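Local coordinates for De novo designed switch protein caging a hemagglutinin binder (sCageHA267_1S) (Synthetic construct, PDB 7CBC), which cages a hemagglutinin binder against a designed bundle of long helices, probably as the switch component of a protein biosensor, at residues 280-285 against 290-295; 106-111 against 205-210. One frame throughout, in Å; residues are numbered along the deposited sequence.

Contact 1: residues 280-285 against 290-295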
loop_
_atom_site.group_PDB
_atom_site.type_symbol
_atom_site.label_atom_id
_atom_site.label_comp_id
_atom_site.label_asym_id
_atom_site.label_seq_id
_atom_site.Cartn_x
_atom_site.Cartn_y
_atom_site.Cartn_z
ATOM N N LYS A 280 17.534 -4.790 13.198
ATOM C CA LYS A 280 18.908 -4.573 12.747
ATOM C C LYS A 280 19.315 -3.117 12.918
ATOM O O LYS A 280 20.407 -2.822 13.427
ATOM C CB LYS A 280 19.074 -5.001 11.292
ATOM C CG LYS A 280 20.520 -4.972 10.831
ATOM C CD LYS A 280 20.680 -5.406 9.372
ATOM C CE LYS A 280 22.142 -5.260 8.926
ATOM N NZ LYS A 280 22.389 -5.709 7.529
ATOM N N ILE A 281 18.436 -2.192 12.520
ATOM C CA ILE A 281 18.708 -0.767 12.705
ATOM C C ILE A 281 18.988 -0.450 14.175
ATOM O O ILE A 281 19.977 0.216 14.500
ATOM C CB ILE A 281 17.548 0.075 12.142
ATOM C CG1 ILE A 281 17.588 0.041 10.622
ATOM C CG2 ILE A 281 17.632 1.518 12.628
ATOM C CD1 ILE A 281 16.340 0.605 9.953
ATOM N N ALA A 282 18.140 -0.938 15.090
ATOM C CA ALA A 282 18.342 -0.627 16.505
ATOM C C ALA A 282 19.634 -1.216 17.046
ATOM O O ALA A 282 20.256 -0.630 17.938
ATOM C CB ALA A 282 17.173 -1.136 17.338
ATOM N N ALA A 283 20.031 -2.388 16.561
ATOM C CA ALA A 283 21.280 -2.971 17.032
ATOM C C ALA A 283 22.471 -2.147 16.563
ATOM O O ALA A 283 23.440 -1.964 17.309
ATOM C CB ALA A 283 21.388 -4.417 16.556
ATOM N N GLU A 284 22.406 -1.623 15.339
ATOM C CA GLU A 284 23.487 -0.792 14.830
ATOM C C GLU A 284 23.591 0.511 15.606
ATOM O O GLU A 284 24.698 1.022 15.816
ATOM C CB GLU A 284 23.299 -0.543 13.331
ATOM C CG GLU A 284 23.867 -1.666 12.462
ATOM C CD GLU A 284 23.289 -1.709 11.044
ATOM O OE1 GLU A 284 22.465 -0.836 10.686
ATOM O OE2 GLU A 284 23.659 -2.634 10.284
ATOM N N PHE A 285 22.474 1.039 16.088
ATOM C CA PHE A 285 22.572 2.155 17.015
ATOM C C PHE A 285 22.995 1.738 18.423
ATOM O O PHE A 285 23.065 2.599 19.298
ATOM C CB PHE A 285 21.241 2.910 17.081
ATOM C CG PHE A 285 20.929 3.696 15.841
ATOM C CD1 PHE A 285 21.626 4.861 15.551
ATOM C CD2 PHE A 285 19.940 3.280 14.971
ATOM C CE1 PHE A 285 21.350 5.598 14.423
ATOM C CE2 PHE A 285 19.657 4.017 13.826
ATOM C CZ PHE A 285 20.376 5.182 13.555
ATOM N N GLU A 290 16.754 -5.826 25.503
ATOM C CA GLU A 290 15.569 -5.259 26.137
ATOM C C GLU A 290 15.115 -4.003 25.407
ATOM O O GLU A 290 13.913 -3.783 25.217
ATOM C CB GLU A 290 15.853 -4.950 27.613
ATOM C CG GLU A 290 16.693 -6.005 28.316
ATOM C CD GLU A 290 18.200 -5.736 28.239
ATOM O OE1 GLU A 290 18.720 -4.946 29.068
ATOM O OE2 GLU A 290 18.869 -6.318 27.354
ATOM N N GLN A 291 16.064 -3.178 24.968
ATOM C CA GLN A 291 15.698 -1.956 24.267
ATOM C C GLN A 291 15.152 -2.255 22.878
ATOM O O GLN A 291 14.258 -1.551 22.396
ATOM C CB GLN A 291 16.901 -1.027 24.185
ATOM C CG GLN A 291 17.272 -0.448 25.511
ATOM C CD GLN A 291 18.630 0.210 25.477
ATOM O OE1 GLN A 291 19.496 -0.153 24.672
ATOM N NE2 GLN A 291 18.812 1.210 26.321
ATOM N N ILE A 292 15.683 -3.284 22.217
ATOM C CA ILE A 292 15.157 -3.670 20.913
ATOM C C ILE A 292 13.762 -4.264 21.054
ATOM O O ILE A 292 12.857 -3.952 20.268
ATOM C CB ILE A 292 16.127 -4.636 20.217
ATOM C CG1 ILE A 292 17.389 -3.880 19.824
ATOM C CG2 ILE A 292 15.482 -5.233 18.982
ATOM C CD1 ILE A 292 18.486 -4.744 19.310
ATOM N N LYS A 293 13.555 -5.119 22.060
ATOM C CA LYS A 293 12.227 -5.703 22.223
ATOM C C LYS A 293 11.196 -4.650 22.624
ATOM O O LYS A 293 10.030 -4.747 22.222
ATOM C CB LYS A 293 12.270 -6.850 23.235
ATOM C CG LYS A 293 13.148 -8.019 22.782
ATOM C CD LYS A 293 12.793 -9.328 23.486
ATOM C CE LYS A 293 11.861 -10.195 22.634
ATOM N NZ LYS A 293 10.417 -9.887 22.829
ATOM N N GLU A 294 11.602 -3.632 23.393
ATOM C CA GLU A 294 10.681 -2.542 23.699
ATOM C C GLU A 294 10.378 -1.725 22.449
ATOM O O GLU A 294 9.254 -1.239 22.268
ATOM C CB GLU A 294 11.262 -1.648 24.798
ATOM C CG GLU A 294 10.250 -0.667 25.402
ATOM C CD GLU A 294 10.896 0.592 25.965
ATOM O OE1 GLU A 294 12.054 0.516 26.439
ATOM O OE2 GLU A 294 10.241 1.663 25.936
ATOM N N LEU A 295 11.375 -1.563 21.576
ATOM C CA LEU A 295 11.163 -0.797 20.361
ATOM C C LEU A 295 10.225 -1.535 19.411
ATOM O O LEU A 295 9.341 -0.922 18.805
ATOM C CB LEU A 295 12.505 -0.517 19.696
ATOM C CG LEU A 295 12.548 0.164 18.333
ATOM C CD1 LEU A 295 12.401 1.690 18.456
ATOM C CD2 LEU A 295 13.855 -0.181 17.658
#
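A282 and A283 meet I292 and L295 clear of the ring of F285, the one aromatic group of the two segments. That ring has I281 CG2 at its edge, in the ring plane and 3.4 Å from F285 CE2, while L203 and A206 of helix 195-239 pack against the same side chain. The motif is a helical hairpin: helices 274-284 and 289-298 are joined by a tight turn, and the pieces 280-284 and 290-295 run roughly antiparallel, 143° between their directions. They belong to the compact C-terminal group of three short helices, probably the caged hemagglutinin binder, in which a disulfide links C275 to C301.

A282 faces I292 and L295, with A283 at the margin; the small methyl of A282 allows the 6.2 Å between A282 CA and I292 CA. I292 reaches across with its longer branch. CG1 stands beside the backbone N (chi1 -69°), and the extended second torsion carries the chain forward alongside the alanines. CG1 meets A282 CB at 3.7 Å, and beyond it I292 CD1 arrives at A283, 3.9 Å from the backbone N and about as far from CB. Y287 of the turn packs on both A282 and I292, while V310 and L313 of helix 303-315 pack on I292 and A283, respectively. Q291 OE1 accepts the backbone N-H of S288, just ahead of the helix, as the third helical residue does in a capping box. One turn on from I292, L295 has CG anti to its backbone N, which sends a single methyl, CD2, against A282 CB at a tight 3.5 Å.

Contact 2: residues 106-111 against 205-210; sequences KAIAET and RAHAQL
T111 and H207 meet from opposite directions between helices 99-142 and 195-239 of the long bundle; the axes of 106-111 and 205-210 are nearly parallel, 13° apart in direction and 11.5 Å apart at closest approach.

The hydrogen bonds form a short relay. T111 OG1 lies beside its own backbone N (chi1 -71°), where it can donate to A107 O one turn earlier at 2.9 Å; that carbonyl also takes the T111 backbone N-H. A water donates to T111 OG1 at 2.7 Å. The oxygen of this water lies at the edge of the imidazole and in its plane, bonded to H207 NE2 at 3.1 Å.

The van der Waals contacts gather on the same imidazole. T111 CB lies at the ring edge, in its plane, and T111 CG2 is 3.7 Å from H207 CE1. I108 slides past more loosely, CG1 coming obliquely to within 4.2 Å of H207 ND1. I182 of helix 146-190 also packs on H207.

A valine in place of T111 would probably leave the bridging water without its acceptor, and A107 O with the backbone N-H alone of its two donors in the helix. With its proton committed to A107 O, the hydroxyl meets the water as an acceptor, which gives this small buried contact a directional polar link.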
loop_
_atom_site.group_PDB
_atom_site.type_symbol
_atom_site.label_atom_id
_atom_site.label_comp_id
_atom_site.label_asym_id
_atom_site.label_seq_id
_atom_site.Cartn_x
_atom_site.Cartn_y
_atom_site.Cartn_z
ATOM N N LYS A 106 11.078 17.120 11.039
ATOM C CA LYS A 106 10.405 17.696 9.875
ATOM C C LYS A 106 10.554 16.789 8.661
ATOM O O LYS A 106 9.624 16.650 7.853
ATOM C CB LYS A 106 10.945 19.094 9.580
ATOM C CG LYS A 106 10.503 19.672 8.231
ATOM C CD LYS A 106 10.795 21.183 8.128
ATOM C CE LYS A 106 12.291 21.495 7.934
ATOM N NZ LYS A 106 12.765 21.218 6.541
ATOM N N ALA A 107 11.714 16.148 8.520
ATOM C CA ALA A 107 11.890 15.227 7.407
ATOM C C ALA A 107 11.001 14.008 7.565
ATOM O O ALA A 107 10.548 13.445 6.568
ATOM C CB ALA A 107 13.353 14.808 7.286
ATOM N N ILE A 108 10.731 13.588 8.797
ATOM C CA ILE A 108 9.841 12.449 8.986
ATOM C C ILE A 108 8.401 12.853 8.716
ATOM O O ILE A 108 7.627 12.088 8.124
ATOM C CB ILE A 108 10.017 11.878 10.401
ATOM C CG1 ILE A 108 11.416 11.322 10.567
ATOM C CG2 ILE A 108 9.011 10.776 10.691
ATOM C CD1 ILE A 108 11.591 10.761 11.922
ATOM N N ALA A 109 8.011 14.055 9.144
ATOM C CA ALA A 109 6.635 14.486 8.927
ATOM C C ALA A 109 6.351 14.683 7.447
ATOM O O ALA A 109 5.315 14.230 6.947
ATOM C CB ALA A 109 6.347 15.765 9.713
ATOM N N GLU A 110 7.253 15.354 6.724
ATOM C CA GLU A 110 7.051 15.528 5.286
ATOM C C GLU A 110 6.990 14.194 4.568
ATOM O O GLU A 110 6.226 14.024 3.605
ATOM C CB GLU A 110 8.182 16.342 4.674
ATOM C CG GLU A 110 8.150 17.827 4.886
ATOM C CD GLU A 110 9.281 18.478 4.121
ATOM O OE1 GLU A 110 9.226 18.495 2.870
ATOM O OE2 GLU A 110 10.248 18.925 4.767
ATOM N N THR A 111 7.852 13.261 4.965
ATOM C CA THR A 111 7.875 11.975 4.283
ATOM C C THR A 111 6.584 11.210 4.545
ATOM O O THR A 111 5.991 10.636 3.620
ATOM C CB THR A 111 9.104 11.174 4.728
ATOM O OG1 THR A 111 10.287 11.766 4.175
ATOM C CG2 THR A 111 9.015 9.777 4.223
ATOM N N ARG A 205 20.132 7.933 7.439
ATOM C CA ARG A 205 20.270 6.683 6.693
ATOM C C ARG A 205 19.308 5.608 7.193
ATOM O O ARG A 205 18.807 4.817 6.387
ATOM C CB ARG A 205 21.717 6.176 6.737
ATOM C CG ARG A 205 22.612 6.808 5.675
ATOM C CD ARG A 205 23.955 6.107 5.562
ATOM N NE ARG A 205 24.627 5.929 6.850
ATOM C CZ ARG A 205 25.529 6.770 7.364
ATOM N NH1 ARG A 205 25.873 7.875 6.710
ATOM N NH2 ARG A 205 26.092 6.509 8.538
ATOM N N ALA A 206 19.029 5.566 8.498
ATOM C CA ALA A 206 17.991 4.665 9.003
ATOM C C ALA A 206 16.610 5.075 8.505
ATOM O O ALA A 206 15.789 4.220 8.139
ATOM C CB ALA A 206 18.008 4.635 10.529
ATOM N N HIS A 207 16.328 6.379 8.488
ATOM C CA HIS A 207 15.072 6.843 7.915
ATOM C C HIS A 207 14.928 6.387 6.472
ATOM O O HIS A 207 13.858 5.926 6.064
ATOM C CB HIS A 207 14.980 8.362 8.010
ATOM C CG HIS A 207 13.990 8.961 7.065
ATOM N ND1 HIS A 207 12.636 8.995 7.325
ATOM C CD2 HIS A 207 14.155 9.531 5.847
ATOM C CE1 HIS A 207 12.011 9.575 6.315
ATOM N NE2 HIS A 207 12.911 9.909 5.404
ATOM N N ALA A 208 15.992 6.527 5.674
ATOM C CA ALA A 208 15.902 6.170 4.262
ATOM C C ALA A 208 15.613 4.688 4.084
ATOM O O ALA A 208 14.879 4.291 3.167
ATOM C CB ALA A 208 17.186 6.548 3.530
ATOM N N GLN A 209 16.186 3.854 4.953
ATOM C CA GLN A 209 15.911 2.426 4.898
ATOM C C GLN A 209 14.437 2.135 5.185
ATOM O O GLN A 209 13.791 1.352 4.472
ATOM C CB GLN A 209 16.828 1.714 5.888
ATOM C CG GLN A 209 17.141 0.284 5.556
ATOM C CD GLN A 209 18.189 -0.298 6.488
ATOM O OE1 GLN A 209 18.869 0.430 7.217
ATOM N NE2 GLN A 209 18.310 -1.620 6.482
ATOM N N LEU A 210 13.876 2.773 6.218
ATOM C CA LEU A 210 12.468 2.548 6.542
ATOM C C LEU A 210 11.550 3.097 5.457
ATOM O O LEU A 210 10.568 2.444 5.077
ATOM C CB LEU A 210 12.141 3.182 7.889
ATOM C CG LEU A 210 12.926 2.583 9.048
ATOM C CD1 LEU A 210 12.881 3.502 10.240
ATOM C CD2 LEU A 210 12.360 1.217 9.402
HETATM O O HOH W 1 12.171 10.800 2.576
#

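How the contacts relate
Contact 1 lies toward the periphery, about 26 Å from the chain centre to its own centre, in the short-helix C-terminal group; contact 2 is buried among the long helices, about 17 Å from that centre. They share no helix, yet their centres are only about 18 Å apart, and helix 195-239 mediates between them. H207 turns toward helix 99-142, whereas its neighbours A206, Q209 and L210 receive I281, with I281 CG2 3.8 Å from A206 CB. Between segments 280-285 and 290-295 the side chains meet through aliphatic groups, while the deeper contact combines packing with a water relay.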